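Local coordinates for putative uncharacterized protein (Trichoplax adhaerens, PDB 5OI9) that probably serves centriole assembly as the N-terminal domain of a STIL-family protein, in line with STIL binding CEP85 to help activate PLK4, at residues 135-147 / 317-329. Residues are numbered along the deposited sequence; the frame is centred on the assembly and turned at random.
Sequences SPFSISEYYDAFQ and GKSDKFLYCQASD
The Phe146 ring takes the CB of Phe322 over the centre of one face, 3.4 Å from CB to ring centroid, while the CA of Asp320 lies at its edge. Phe146 returns the contact by setting its own CB over a face of the Phe322 ring, whose edge meets Ile139 CD1; the two rings meet obliquely. This is helix-on-sheet packing in the STIL N-terminal domain: helix 139-155 lies across strand 322-334, the short segments running at 130°. Tyr142 and Tyr324 form a second oblique pair, with CD2 of Tyr324 lying 3.3 Å from CD2 of Tyr142 over one face of the Tyr142 ring. A face of Tyr324 in turn receives Ile139 CD1, 3.8 Å from the ring centroid in a CH-pi contact. Phe322, Tyr324 and Gln326 of the strand and Ile139, Tyr142 and Phe146 of the helix supply the matching surfaces, and the inner helix face continues onto strand 180-192, where Tyr142 touches Val190 and Phe146 touches Pro192. Flat aromatic residues suit this interface because they span the gap between the backbones, and Ile139 can lay its terminal methyl over Tyr324 because CG1, which carries CD1, is anti to the backbone N (chi1 -174°). Tyr142 also extends its hydroxyl along the strand, OH coming 3.3 Å from Gln326 CB. Replacing Tyr142 by alanine removes the ring that Tyr324 packs against, which would probably open a gap there and leave the Tyr324 ring freer to turn. Gln326 suits the end of the row, where the chain before the helix still offers a polar backbone group: its side chain, extended beyond CG, brings OE1 to the edge of the Phe137 ring and accepts a weak hydrogen bond from Phe137 N, 3.3 Å from N to OE1, with 155° at the hydrogen.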
ATOM      1  N   SER A 135     -19.512  14.656  -5.703  1.00 65.22           N
ATOM      2  CA  SER A 135     -18.829  14.232  -6.920  1.00 63.53           C
ATOM      3  C   SER A 135     -17.302  14.396  -6.848  1.00 63.95           C
ATOM      4  O   SER A 135     -16.581  13.435  -7.121  1.00 50.08           O
ATOM      5  CB  SER A 135     -19.382  14.978  -8.141  1.00 73.15           C
ATOM      6  OG  SER A 135     -20.784  14.785  -8.269  1.00 71.97           O
ATOM      7  N   PRO A 136     -16.797  15.582  -6.493  1.00 58.54           N
ATOM      8  CA  PRO A 136     -15.350  15.798  -6.518  1.00 55.95           C
ATOM      9  C   PRO A 136     -14.696  15.555  -5.160  1.00 51.91           C
ATOM     10  O   PRO A 136     -15.326  15.624  -4.101  1.00 50.84           O
ATOM     11  CB  PRO A 136     -15.226  17.278  -6.919  1.00 53.14           C
ATOM     12  CG  PRO A 136     -16.622  17.881  -6.761  1.00 56.73           C
ATOM     13  CD  PRO A 136     -17.479  16.829  -6.105  1.00 49.03           C
ATOM     14  N   PHE A 137     -13.399  15.263  -5.215  1.00 38.91           N
ATOM     15  CA  PHE A 137     -12.586  15.060  -4.024  1.00 29.50           C
ATOM     16  C   PHE A 137     -12.009  16.389  -3.557  1.00 27.53           C
ATOM     17  O   PHE A 137     -11.435  17.142  -4.354  1.00 36.82           O
ATOM     18  CB  PHE A 137     -11.453  14.070  -4.306  1.00 32.21           C
ATOM     19  CG  PHE A 137     -11.877  12.632  -4.264  1.00 32.34           C
ATOM     20  CD1 PHE A 137     -11.880  11.942  -3.066  1.00 33.84           C
ATOM     21  CD2 PHE A 137     -12.250  11.963  -5.419  1.00 23.31           C
ATOM     22  CE1 PHE A 137     -12.257  10.621  -3.012  1.00 36.91           C
ATOM     23  CE2 PHE A 137     -12.631  10.630  -5.373  1.00 22.81           C
ATOM     24  CZ  PHE A 137     -12.636   9.961  -4.164  1.00 25.49           C
ATOM     25  N   SER A 138     -12.152  16.664  -2.266  1.00 21.91           N
ATOM     26  CA  SER A 138     -11.606  17.856  -1.637  1.00 24.98           C
ATOM     27  C   SER A 138     -10.440  17.467  -0.736  1.00 24.80           C
ATOM     28  O   SER A 138     -10.253  16.298  -0.393  1.00 23.40           O
ATOM     29  CB  SER A 138     -12.677  18.595  -0.827  1.00 26.39           C
ATOM     30  OG  SER A 138     -13.090  17.810   0.277  1.00 29.48           O
ATOM     31  N   ILE A 139      -9.648  18.469  -0.349  1.00 19.47           N
ATOM     32  CA  ILE A 139      -8.468  18.188   0.462  1.00 22.12           C
ATOM     33  C   ILE A 139      -8.868  17.720   1.858  1.00 20.26           C
ATOM     34  O   ILE A 139      -8.131  16.958   2.500  1.00 21.66           O
ATOM     35  CB  ILE A 139      -7.544  19.422   0.502  1.00 25.28           C
ATOM     36  CG1 ILE A 139      -6.237  19.092   1.224  1.00 34.74           C
ATOM     37  CG2 ILE A 139      -8.244  20.603   1.151  1.00 29.29           C
ATOM     38  CD1 ILE A 139      -5.455  17.967   0.576  1.00 30.63           C
ATOM     39  N   SER A 140     -10.042  18.136   2.343  1.00 16.51           N
ATOM     40  CA  SER A 140     -10.519  17.642   3.632  1.00 20.92           C
ATOM     41  C   SER A 140     -10.775  16.141   3.583  1.00 19.59           C
ATOM     42  O   SER A 140     -10.498  15.424   4.552  1.00 25.05           O
ATOM     43  CB  SER A 140     -11.788  18.385   4.050  1.00 21.45           C
ATOM     44  OG  SER A 140     -12.875  18.058   3.202  1.00 29.47           O
ATOM     45  N   GLU A 141     -11.302  15.649   2.461  1.00 23.25           N
ATOM     46  CA  GLU A 141     -11.523  14.214   2.315  1.00 29.38           C
ATOM     47  C   GLU A 141     -10.200  13.461   2.226  1.00 21.41           C
ATOM     48  O   GLU A 141     -10.046  12.394   2.832  1.00 17.44           O
ATOM     49  CB  GLU A 141     -12.389  13.948   1.083  1.00 25.46           C
ATOM     50  CG  GLU A 141     -12.922  12.529   0.973  1.00 29.14           C
ATOM     51  CD  GLU A 141     -13.895  12.365  -0.181  1.00 42.08           C
ATOM     52  OE1 GLU A 141     -14.310  13.393  -0.762  1.00 33.91           O
ATOM     53  OE2 GLU A 141     -14.243  11.210  -0.510  1.00 40.10           O
ATOM     54  N   TYR A 142      -9.234  14.002   1.479  1.00 18.88           N
ATOM     55  CA  TYR A 142      -7.911  13.389   1.428  1.00 16.21           C
ATOM     56  C   TYR A 142      -7.251  13.395   2.800  1.00 17.56           C
ATOM     57  O   TYR A 142      -6.600  12.417   3.189  1.00 15.53           O
ATOM     58  CB  TYR A 142      -7.023  14.124   0.422  1.00 20.73           C
ATOM     59  CG  TYR A 142      -7.407  13.969  -1.036  1.00 22.73           C
ATOM     60  CD1 TYR A 142      -7.319  12.739  -1.676  1.00 24.20           C
ATOM     61  CD2 TYR A 142      -7.816  15.065  -1.783  1.00 23.91           C
ATOM     62  CE1 TYR A 142      -7.647  12.600  -3.011  1.00 21.06           C
ATOM     63  CE2 TYR A 142      -8.149  14.936  -3.121  1.00 34.00           C
ATOM     64  CZ  TYR A 142      -8.060  13.701  -3.728  1.00 32.34           C
ATOM     65  OH  TYR A 142      -8.390  13.567  -5.056  1.00 40.39           O
ATOM     66  N   TYR A 143      -7.400  14.496   3.542  1.00 21.17           N
ATOM     67  CA  TYR A 143      -6.759  14.620   4.846  1.00 15.88           C
ATOM     68  C   TYR A 143      -7.284  13.576   5.821  1.00 21.32           C
ATOM     69  O   TYR A 143      -6.508  12.925   6.531  1.00 20.58           O
ATOM     70  CB  TYR A 143      -6.973  16.032   5.398  1.00 19.33           C
ATOM     71  CG  TYR A 143      -6.551  16.208   6.840  1.00 21.41           C
ATOM     72  CD1 TYR A 143      -5.229  16.474   7.170  1.00 19.88           C
ATOM     73  CD2 TYR A 143      -7.478  16.114   7.872  1.00 24.45           C
ATOM     74  CE1 TYR A 143      -4.839  16.638   8.484  1.00 19.39           C
ATOM     75  CE2 TYR A 143      -7.098  16.274   9.191  1.00 27.30           C
ATOM     76  CZ  TYR A 143      -5.776  16.536   9.491  1.00 30.01           C
ATOM     77  OH  TYR A 143      -5.392  16.696  10.803  1.00 32.63           O
ATOM     78  N   ASP A 144      -8.608  13.405   5.874  1.00 21.43           N
ATOM     79  CA  ASP A 144      -9.180  12.421   6.785  0.77 19.74           C
ATOM     80  C   ASP A 144      -8.760  11.007   6.406  1.00 22.39           C
ATOM     81  O   ASP A 144      -8.518  10.171   7.285  1.00 18.96           O
ATOM     82  CB  ASP A 144     -10.703  12.551   6.806  0.77 21.38           C
ATOM     83  CG  ASP A 144     -11.165  13.824   7.491  0.77 26.41           C
ATOM     84  OD1 ASP A 144     -10.512  14.241   8.471  0.77 22.50           O
ATOM     85  OD2 ASP A 144     -12.176  14.411   7.051  0.77 29.35           O
ATOM     86  N   ALA A 145      -8.656  10.720   5.106  1.00 19.72           N
ATOM     87  CA  ALA A 145      -8.209   9.399   4.681  1.00 18.25           C
ATOM     88  C   ALA A 145      -6.768   9.143   5.103  1.00 19.69           C
ATOM     89  O   ALA A 145      -6.427   8.031   5.528  1.00 15.83           O
ATOM     90  CB  ALA A 145      -8.359   9.252   3.168  1.00 14.64           C
ATOM     91  N   PHE A 146      -5.907  10.160   5.005  1.00 17.38           N
ATOM     92  CA  PHE A 146      -4.506   9.971   5.363  1.00 19.58           C
ATOM     93  C   PHE A 146      -4.320   9.838   6.869  1.00 18.61           C
ATOM     94  O   PHE A 146      -3.435   9.101   7.320  1.00 23.47           O
ATOM     95  CB  PHE A 146      -3.659  11.121   4.823  1.00 15.80           C
ATOM     96  CG  PHE A 146      -2.184  10.923   5.020  1.00 20.10           C
ATOM     97  CD1 PHE A 146      -1.508   9.938   4.317  1.00 22.21           C
ATOM     98  CD2 PHE A 146      -1.473  11.715   5.907  1.00 18.67           C
ATOM     99  CE1 PHE A 146      -0.148   9.748   4.496  1.00 21.80           C
ATOM    100  CE2 PHE A 146      -0.112  11.532   6.085  1.00 22.16           C
ATOM    101  CZ  PHE A 146       0.549  10.548   5.376  1.00 18.99           C
ATOM    102  N   GLN A 147      -5.133  10.545   7.660  1.00 16.65           N
ATOM    103  CA  GLN A 147      -5.104  10.343   9.105  1.00 21.69           C
ATOM    104  C   GLN A 147      -5.448   8.903   9.461  1.00 22.99           C
ATOM    105  O   GLN A 147      -4.776   8.279  10.293  1.00 16.77           O
ATOM    106  CB  GLN A 147      -6.065  11.314   9.793  1.00 24.05           C
ATOM    107  CG  GLN A 147      -5.659  12.774   9.663  1.00 24.21           C
ATOM    108  CD  GLN A 147      -4.330  13.065  10.328  1.00 34.92           C
ATOM    109  OE1 GLN A 147      -4.001  12.486  11.361  1.00 51.28           O
ATOM    110  NE2 GLN A 147      -3.553  13.960   9.732  1.00 45.80           N
ATOM    111  N   GLY A 317      12.399  14.266   6.777  1.00 55.07           N
ATOM    112  CA  GLY A 317      11.447  15.255   6.310  1.00 51.41           C
ATOM    113  C   GLY A 317      10.196  15.338   7.158  1.00 59.33           C
ATOM    114  O   GLY A 317      10.211  15.072   8.366  1.00 57.76           O
ATOM    115  N   LYS A 318       9.090  15.714   6.516  1.00 62.24           N
ATOM    116  CA  LYS A 318       7.820  15.920   7.200  1.00 58.42           C
ATOM    117  C   LYS A 318       7.082  14.595   7.342  1.00 56.36           C
ATOM    118  O   LYS A 318       6.873  13.882   6.355  1.00 59.99           O
ATOM    119  CB  LYS A 318       6.961  16.933   6.442  1.00 61.78           C
ATOM    120  CG  LYS A 318       7.624  18.286   6.248  1.00 70.49           C
ATOM    121  CD  LYS A 318       7.943  18.939   7.581  1.00 67.24           C
ATOM    122  CE  LYS A 318       8.574  20.308   7.391  1.00 58.86           C
ATOM    123  NZ  LYS A 318       8.793  20.991   8.694  1.00 60.27           N
ATOM    124  N   SER A 319       6.666  14.284   8.573  1.00 60.16           N
ATOM    125  CA  SER A 319       6.097  12.975   8.873  1.00 52.22           C
ATOM    126  C   SER A 319       4.656  12.829   8.396  1.00 52.20           C
ATOM    127  O   SER A 319       4.250  11.728   8.008  1.00 58.18           O
ATOM    128  CB  SER A 319       6.174  12.709  10.378  1.00 60.84           C
ATOM    129  OG  SER A 319       5.552  11.480  10.710  1.00 61.27           O
ATOM    130  N   ASP A 320       3.868  13.905   8.420  1.00 46.95           N
ATOM    131  CA  ASP A 320       2.449  13.828   8.089  1.00 45.35           C
ATOM    132  C   ASP A 320       2.124  14.446   6.733  1.00 41.35           C
ATOM    133  O   ASP A 320       0.981  14.852   6.498  1.00 36.85           O
ATOM    134  CB  ASP A 320       1.612  14.479   9.192  1.00 50.44           C
ATOM    135  CG  ASP A 320       2.137  15.842   9.603  1.00 60.07           C
ATOM    136  OD1 ASP A 320       2.910  16.450   8.832  1.00 59.84           O
ATOM    137  OD2 ASP A 320       1.780  16.305  10.708  1.00 67.16           O
ATOM    138  N   LYS A 321       3.102  14.524   5.835  1.00 36.87           N
ATOM    139  CA  LYS A 321       2.877  15.009   4.480  1.00 29.82           C
ATOM    140  C   LYS A 321       2.489  13.843   3.580  1.00 25.17           C
ATOM    141  O   LYS A 321       3.015  12.736   3.721  1.00 22.06           O
ATOM    142  CB  LYS A 321       4.132  15.699   3.944  1.00 29.89           C
ATOM    143  CG  LYS A 321       3.986  16.262   2.543  1.00 33.72           C
ATOM    144  CD  LYS A 321       5.342  16.526   1.911  1.00 49.84           C
ATOM    145  CE  LYS A 321       5.289  16.298   0.407  1.00 47.29           C
ATOM    146  NZ  LYS A 321       6.640  16.273  -0.216  1.00 57.91           N
ATOM    147  N   PHE A 322       1.565  14.089   2.653  1.00 27.79           N
ATOM    148  CA  PHE A 322       1.070  13.023   1.795  1.00 25.61           C
ATOM    149  C   PHE A 322       0.947  13.497   0.355  1.00 21.07           C
ATOM    150  O   PHE A 322       0.728  14.679   0.084  1.00 17.07           O
ATOM    151  CB  PHE A 322      -0.286  12.484   2.283  1.00 22.07           C
ATOM    152  CG  PHE A 322      -1.362  13.530   2.402  1.00 18.29           C
ATOM    153  CD1 PHE A 322      -2.208  13.800   1.338  1.00 22.87           C
ATOM    154  CD2 PHE A 322      -1.544  14.228   3.586  1.00 23.91           C
ATOM    155  CE1 PHE A 322      -3.206  14.754   1.449  1.00 20.14           C
ATOM    156  CE2 PHE A 322      -2.541  15.183   3.703  1.00 20.05           C
ATOM    157  CZ  PHE A 322      -3.371  15.445   2.633  1.00 18.30           C
ATOM    158  N   LEU A 323       1.107  12.551  -0.565  1.00 19.59           N
ATOM    159  CA  LEU A 323       0.774  12.761  -1.964  1.00 21.43           C
ATOM    160  C   LEU A 323      -0.687  12.399  -2.189  1.00 22.41           C
ATOM    161  O   LEU A 323      -1.238  11.526  -1.515  1.00 19.21           O
ATOM    162  CB  LEU A 323       1.655  11.907  -2.875  1.00 21.38           C
ATOM    163  CG  LEU A 323       3.149  11.857  -2.567  1.00 24.64           C
ATOM    164  CD1 LEU A 323       3.817  10.809  -3.437  1.00 29.23           C
ATOM    165  CD2 LEU A 323       3.776  13.221  -2.788  1.00 27.27           C
ATOM    166  N   TYR A 324      -1.312  13.074  -3.149  1.00 20.61           N
ATOM    167  CA  TYR A 324      -2.702  12.780  -3.466  1.00 18.17           C
ATOM    168  C   TYR A 324      -3.028  13.347  -4.838  1.00 24.54           C
ATOM    169  O   TYR A 324      -2.399  14.308  -5.291  1.00 29.19           O
ATOM    170  CB  TYR A 324      -3.655  13.360  -2.416  1.00 16.06           C
ATOM    171  CG  TYR A 324      -3.704  14.869  -2.407  1.00 25.87           C
ATOM    172  CD1 TYR A 324      -2.670  15.616  -1.854  1.00 25.80           C
ATOM    173  CD2 TYR A 324      -4.783  15.548  -2.952  1.00 24.92           C
ATOM    174  CE1 TYR A 324      -2.714  16.996  -1.844  1.00 36.32           C
ATOM    175  CE2 TYR A 324      -4.842  16.927  -2.937  1.00 35.09           C
ATOM    176  CZ  TYR A 324      -3.801  17.648  -2.388  1.00 37.58           C
ATOM    177  OH  TYR A 324      -3.851  19.022  -2.378  1.00 47.11           O
ATOM    178  N   CYS A 325      -4.004  12.723  -5.496  1.00 27.97           N
ATOM    179  CA  CYS A 325      -4.598  13.266  -6.715  1.00 26.27           C
ATOM    180  C   CYS A 325      -5.808  12.430  -7.097  1.00 33.72           C
ATOM    181  O   CYS A 325      -6.109  11.429  -6.436  1.00 20.99           O
ATOM    182  CB  CYS A 325      -3.601  13.292  -7.873  1.00 29.00           C
ATOM    183  SG  CYS A 325      -3.391  11.715  -8.713  1.00 35.18           S
ATOM    184  N   GLN A 326      -6.509  12.826  -8.155  1.00 24.42           N
ATOM    185  CA  GLN A 326      -7.664  12.073  -8.608  1.00 26.36           C
ATOM    186  C   GLN A 326      -7.618  11.925 -10.120  1.00 32.72           C
ATOM    187  O   GLN A 326      -6.929  12.670 -10.824  1.00 25.98           O
ATOM    188  CB  GLN A 326      -8.977  12.736  -8.182  1.00 22.88           C
ATOM    189  CG  GLN A 326      -9.244  14.062  -8.863  1.00 31.01           C
ATOM    190  CD  GLN A 326     -10.681  14.514  -8.709  1.00 37.68           C
ATOM    191  OE1 GLN A 326     -11.172  14.700  -7.596  1.00 35.79           O
ATOM    192  NE2 GLN A 326     -11.371  14.684  -9.834  1.00 35.30           N
ATOM    193  N   ALA A 327      -8.364  10.939 -10.606  1.00 19.88           N
ATOM    194  CA  ALA A 327      -8.559  10.721 -12.029  1.00 23.31           C
ATOM    195  C   ALA A 327     -10.000  10.292 -12.250  1.00 21.80           C
ATOM    196  O   ALA A 327     -10.633   9.716 -11.361  1.00 24.23           O
ATOM    197  CB  ALA A 327      -7.591   9.668 -12.584  1.00 20.55           C
ATOM    198  N   SER A 328     -10.525  10.593 -13.433  1.00 21.52           N
ATOM    199  CA  SER A 328     -11.917  10.285 -13.713  1.00 24.66           C
ATOM    200  C   SER A 328     -12.093   9.998 -15.194  1.00 29.14           C
ATOM    201  O   SER A 328     -11.328  10.474 -16.037  1.00 27.39           O
ATOM    202  CB  SER A 328     -12.850  11.424 -13.280  1.00 23.00           C
ATOM    203  OG  SER A 328     -12.527  12.633 -13.939  1.00 35.00           O
ATOM    204  N   ASP A 329     -13.116   9.204 -15.494  1.00 21.85           N
ATOM    205  CA  ASP A 329     -13.469   8.878 -16.863  1.00 24.36           C
ATOM    206  C   ASP A 329     -14.916   8.408 -16.877  1.00 26.02           C
ATOM    207  O   ASP A 329     -15.438   7.931 -15.866  1.00 21.08           O
ATOM    208  CB  ASP A 329     -12.532   7.809 -17.439  1.00 28.76           C
ATOM    209  CG  ASP A 329     -12.620   7.700 -18.950  1.00 36.45           C
ATOM    210  OD1 ASP A 329     -13.518   8.330 -19.550  1.00 35.44           O
ATOM    211  OD2 ASP A 329     -11.780   6.987 -19.540  1.00 46.31           O
TER